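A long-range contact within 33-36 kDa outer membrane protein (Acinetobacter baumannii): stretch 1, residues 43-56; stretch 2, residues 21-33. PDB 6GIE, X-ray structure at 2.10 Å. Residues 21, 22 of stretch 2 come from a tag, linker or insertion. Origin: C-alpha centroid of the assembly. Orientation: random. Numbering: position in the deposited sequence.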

# COMPACT_ATOMS: atom_id res chain seq x y z
N PHE A 43 14.66 3.17 14.94
CA PHE A 43 13.54 2.21 15.05
C PHE A 43 12.19 2.76 14.59
O PHE A 43 11.87 3.91 14.87
CB PHE A 43 13.37 1.75 16.49
CG PHE A 43 14.65 1.32 17.16
CD1 PHE A 43 15.13 0.03 16.99
CD2 PHE A 43 15.37 2.20 17.96
CE1 PHE A 43 16.31 -0.37 17.62
CE2 PHE A 43 16.55 1.82 18.58
CZ PHE A 43 17.01 0.52 18.41
N THR A 44 11.39 1.91 13.96
CA THR A 44 10.07 2.26 13.45
C THR A 44 9.12 1.11 13.73
O THR A 44 9.49 -0.04 13.60
CB THR A 44 10.10 2.54 11.92
OG1 THR A 44 11.01 3.60 11.66
CG2 THR A 44 8.74 2.95 11.40
N GLY A 45 7.90 1.44 14.15
CA GLY A 45 6.81 0.46 14.28
C GLY A 45 5.49 1.02 13.73
O GLY A 45 5.21 2.21 13.88
N THR A 46 4.69 0.15 13.10
CA THR A 46 3.39 0.48 12.54
C THR A 46 2.43 -0.66 12.83
O THR A 46 2.77 -1.83 12.62
CB THR A 46 3.44 0.70 11.05
OG1 THR A 46 4.42 1.66 10.78
CG2 THR A 46 2.08 1.23 10.50
N ALA A 47 1.28 -0.30 13.39
CA ALA A 47 0.13 -1.15 13.58
C ALA A 47 -1.03 -0.45 12.81
O ALA A 47 -1.14 0.77 12.84
CB ALA A 47 -0.18 -1.27 15.06
N GLN A 48 -1.84 -1.23 12.11
CA GLN A 48 -3.01 -0.72 11.45
C GLN A 48 -4.10 -1.72 11.43
O GLN A 48 -3.88 -2.95 11.44
CB GLN A 48 -2.75 -0.15 10.00
CG GLN A 48 -2.15 -1.05 9.02
CD GLN A 48 -1.86 -0.42 7.61
OE1 GLN A 48 -2.62 0.38 7.07
NE2 GLN A 48 -0.79 -0.88 7.01
N GLY A 49 -5.30 -1.17 11.43
CA GLY A 49 -6.51 -1.99 11.44
C GLY A 49 -7.39 -1.61 10.29
O GLY A 49 -7.57 -0.45 10.04
N THR A 50 -7.94 -2.59 9.60
CA THR A 50 -8.89 -2.31 8.55
C THR A 50 -10.26 -3.03 8.69
O THR A 50 -10.36 -4.22 8.95
CB THR A 50 -8.22 -2.60 7.17
OG1 THR A 50 -6.98 -1.89 7.14
CG2 THR A 50 -9.08 -2.04 6.04
N TYR A 51 -11.31 -2.27 8.48
CA TYR A 51 -12.66 -2.83 8.43
C TYR A 51 -13.25 -2.69 7.01
O TYR A 51 -13.47 -1.61 6.53
CB TYR A 51 -13.55 -2.11 9.42
CG TYR A 51 -15.00 -2.54 9.31
CD1 TYR A 51 -15.35 -3.83 9.61
CD2 TYR A 51 -16.00 -1.66 8.91
CE1 TYR A 51 -16.66 -4.25 9.50
CE2 TYR A 51 -17.32 -2.09 8.82
CZ TYR A 51 -17.62 -3.40 9.10
OH TYR A 51 -18.90 -3.91 9.04
N TYR A 52 -13.56 -3.82 6.40
CA TYR A 52 -14.17 -3.84 5.08
C TYR A 52 -15.65 -3.88 5.26
O TYR A 52 -16.18 -4.59 6.15
CB TYR A 52 -13.64 -5.03 4.26
CG TYR A 52 -12.13 -4.97 4.09
CD1 TYR A 52 -11.59 -4.32 3.03
CD2 TYR A 52 -11.26 -5.56 4.99
CE1 TYR A 52 -10.24 -4.16 2.85
CE2 TYR A 52 -9.86 -5.48 4.79
CZ TYR A 52 -9.36 -4.76 3.69
OH TYR A 52 -8.00 -4.63 3.41
N PHE A 53 -16.35 -3.08 4.45
CA PHE A 53 -17.80 -2.93 4.67
C PHE A 53 -18.48 -4.19 4.23
O PHE A 53 -19.54 -4.48 4.64
CB PHE A 53 -18.36 -1.77 3.87
CG PHE A 53 -17.75 -0.43 4.21
CD1 PHE A 53 -16.99 -0.22 5.36
CD2 PHE A 53 -18.00 0.66 3.39
CE1 PHE A 53 -16.46 1.03 5.66
CE2 PHE A 53 -17.46 1.89 3.67
CZ PHE A 53 -16.71 2.08 4.80
N LYS A 54 -17.86 -4.95 3.34
CA LYS A 54 -18.46 -6.19 2.91
C LYS A 54 -17.40 -7.28 3.08
O LYS A 54 -16.21 -6.97 3.16
CB LYS A 54 -18.89 -5.98 1.46
CG LYS A 54 -19.24 -7.19 0.60
CD LYS A 54 -20.24 -6.83 -0.52
CE LYS A 54 -19.95 -5.51 -1.27
NZ LYS A 54 -21.22 -4.76 -1.64
N ASN A 55 -17.85 -8.52 3.22
CA ASN A 55 -17.05 -9.70 3.18
C ASN A 55 -16.11 -9.64 1.97
O ASN A 55 -16.55 -9.32 0.86
CB ASN A 55 -17.95 -10.92 3.09
CG ASN A 55 -17.23 -12.20 3.39
OD1 ASN A 55 -16.06 -12.21 3.83
ND2 ASN A 55 -17.92 -13.33 3.18
N VAL A 56 -14.82 -9.87 2.22
CA VAL A 56 -13.83 -9.96 1.16
C VAL A 56 -13.55 -11.42 0.85
O VAL A 56 -13.17 -12.20 1.73
CB VAL A 56 -12.50 -9.30 1.56
CG1 VAL A 56 -11.49 -9.52 0.42
CG2 VAL A 56 -12.72 -7.82 1.83
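Stretch 2, residues 21-33: LEYQFEVQGQSEY

Stretch 2 lies beside stretch 1 as its antiparallel neighbour in a β-sheet. Both backbones are extended, and the axes of strands 43-52 and 25-33 run at 170° to one another, 4.6 Å apart at closest approach. The register pairs F43 with Y33, A47 with G29 and Y51 with F25, with CA atoms 4.9, 4.5 and 4.9 Å apart. Hydrogen-bonded pairs alternate with non-hydrogen-bonded ones. At T50 and E26, T50 N donates to E26 O at 2.9 Å and E26 N to T50 O at 3.2 Å; the same reciprocal pattern joins Q48 to Q28, T46 to Q30 and T44 to E32, although the bond from Q30 N to T46 O (2.9 Å) is weak. Between these pairs CA-H groups approach carbonyls, as where G29 CA lies 3.3 Å from T46 O.

Both chains turn a corner, at Q24 and at F53-K54. Q24 bridges the bend: Y52 N donates to Q24 O (2.9 Å), and the end of its long side chain comes across to stretch 1, where Q24 NE2 donates to Y52 O (3.0 Å). Beyond it the pairing resumes, V56 N to Y23 O at 2.8 Å.

Side chains alternate between faces. One carries threonines, glutamines and glutamates, whose polar ends suit water: E26 OE1 accepts from water 1 at 2.9 Å. The other carries F43, Y33, Y51 and F25 at its ends, with glycines, A47, S31 and V27 between; the broad rings cover one another across the pair, Y51 CD1 lying 3.3 Å from F25 CE2, the two rings oblique. Near the corner, Y23 turns its edge toward the face of Y52, centroids 5.6 Å apart, while V56 CB sits over a face of the Y23 ring, 3.9 Å from its centroid. Both tyrosine hydroxyls meet water 1, 2.5 Å from Y23 OH and 2.8 Å from Y52 OH.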

# COMPACT_ATOMS: atom_id res chain seq x y z
N LEU A 21 -10.27 -17.07 4.19
CA LEU A 21 -10.57 -16.84 2.75
C LEU A 21 -11.72 -15.86 2.50
O LEU A 21 -11.75 -15.22 1.46
CB LEU A 21 -10.91 -18.16 2.02
CG LEU A 21 -9.79 -18.88 1.24
CD1 LEU A 21 -10.40 -19.69 0.11
CD2 LEU A 21 -8.73 -17.97 0.65
N GLU A 22 -12.69 -15.82 3.43
CA GLU A 22 -13.69 -14.77 3.57
C GLU A 22 -13.37 -14.01 4.86
O GLU A 22 -13.39 -14.58 5.93
CB GLU A 22 -15.08 -15.39 3.70
CG GLU A 22 -15.89 -15.48 2.43
CD GLU A 22 -15.38 -16.52 1.46
OE1 GLU A 22 -14.90 -17.59 1.90
OE2 GLU A 22 -15.48 -16.26 0.24
N TYR A 23 -13.06 -12.73 4.78
CA TYR A 23 -12.80 -11.93 5.99
C TYR A 23 -13.41 -10.53 5.86
O TYR A 23 -13.69 -10.06 4.72
CB TYR A 23 -11.28 -11.79 6.22
CG TYR A 23 -10.52 -11.05 5.11
CD1 TYR A 23 -10.19 -11.68 3.90
CD2 TYR A 23 -10.05 -9.76 5.32
CE1 TYR A 23 -9.47 -11.00 2.92
CE2 TYR A 23 -9.32 -9.09 4.34
CZ TYR A 23 -9.04 -9.70 3.15
OH TYR A 23 -8.35 -8.99 2.18
N GLN A 24 -13.63 -9.89 7.01
CA GLN A 24 -13.99 -8.47 7.08
C GLN A 24 -13.00 -7.54 7.86
O GLN A 24 -13.11 -6.28 7.85
CB GLN A 24 -15.40 -8.36 7.64
CG GLN A 24 -16.48 -8.23 6.59
CD GLN A 24 -17.82 -7.82 7.19
OE1 GLN A 24 -18.39 -8.54 8.00
NE2 GLN A 24 -18.29 -6.62 6.82
N PHE A 25 -12.02 -8.14 8.50
CA PHE A 25 -11.00 -7.36 9.22
C PHE A 25 -9.63 -7.85 8.96
O PHE A 25 -9.40 -9.03 8.72
CB PHE A 25 -11.18 -7.45 10.72
CG PHE A 25 -12.55 -7.13 11.18
CD1 PHE A 25 -13.55 -8.11 11.18
CD2 PHE A 25 -12.85 -5.88 11.67
CE1 PHE A 25 -14.82 -7.84 11.66
CE2 PHE A 25 -14.13 -5.59 12.17
CZ PHE A 25 -15.12 -6.58 12.15
N GLU A 26 -8.69 -6.93 9.00
CA GLU A 26 -7.30 -7.28 8.80
C GLU A 26 -6.51 -6.44 9.76
O GLU A 26 -6.75 -5.23 9.86
CB GLU A 26 -6.85 -7.00 7.37
CG GLU A 26 -5.34 -7.11 7.19
CD GLU A 26 -4.89 -6.92 5.74
OE1 GLU A 26 -5.24 -7.79 4.88
OE2 GLU A 26 -4.10 -5.92 5.53
N VAL A 27 -5.63 -7.06 10.52
CA VAL A 27 -4.71 -6.28 11.32
C VAL A 27 -3.33 -6.59 10.88
O VAL A 27 -3.03 -7.71 10.47
CB VAL A 27 -4.88 -6.45 12.86
CG1 VAL A 27 -6.22 -5.90 13.26
CG2 VAL A 27 -4.79 -7.89 13.27
N GLN A 28 -2.49 -5.57 10.96
CA GLN A 28 -1.17 -5.68 10.44
C GLN A 28 -0.22 -4.95 11.33
O GLN A 28 -0.54 -3.85 11.81
CB GLN A 28 -1.07 -5.12 9.01
CG GLN A 28 0.16 -5.63 8.29
CD GLN A 28 0.50 -4.82 7.06
OE1 GLN A 28 -0.38 -4.26 6.40
NE2 GLN A 28 1.80 -4.74 6.75
N GLY A 29 0.93 -5.58 11.56
CA GLY A 29 2.05 -5.02 12.31
C GLY A 29 3.37 -5.07 11.54
O GLY A 29 3.55 -5.91 10.65
N GLN A 30 4.27 -4.16 11.89
CA GLN A 30 5.50 -3.98 11.16
C GLN A 30 6.52 -3.26 11.99
O GLN A 30 6.19 -2.28 12.64
CB GLN A 30 5.23 -3.19 9.93
CG GLN A 30 6.47 -3.04 9.11
CD GLN A 30 6.34 -2.00 8.03
OE1 GLN A 30 5.28 -1.39 7.83
NE2 GLN A 30 7.44 -1.78 7.34
N SER A 31 7.74 -3.80 12.03
CA SER A 31 8.87 -3.19 12.68
C SER A 31 9.99 -3.01 11.69
O SER A 31 10.17 -3.88 10.78
CB SER A 31 9.43 -4.13 13.74
OG SER A 31 8.71 -4.04 14.92
N GLU A 32 10.77 -1.94 11.87
CA GLU A 32 11.84 -1.64 10.97
C GLU A 32 12.99 -0.98 11.66
O GLU A 32 12.82 -0.23 12.64
CB GLU A 32 11.42 -0.76 9.79
CG GLU A 32 10.11 -1.13 9.10
CD GLU A 32 9.40 0.08 8.50
OE1 GLU A 32 9.93 0.66 7.53
OE2 GLU A 32 8.31 0.45 9.01
N TYR A 33 14.19 -1.32 11.18
CA TYR A 33 15.41 -0.70 11.60
C TYR A 33 16.09 -0.02 10.41
O TYR A 33 16.25 -0.59 9.32
CB TYR A 33 16.32 -1.73 12.18
CG TYR A 33 17.63 -1.15 12.67
CD1 TYR A 33 17.66 -0.37 13.84
CD2 TYR A 33 18.85 -1.41 12.01
CE1 TYR A 33 18.85 0.14 14.33
CE2 TYR A 33 20.04 -0.89 12.50
CZ TYR A 33 20.05 -0.12 13.67
OH TYR A 33 21.22 0.42 14.20
O HOH W 1 -6.86 -7.01 2.58
O HOH W 2 -4.98 -3.38 8.04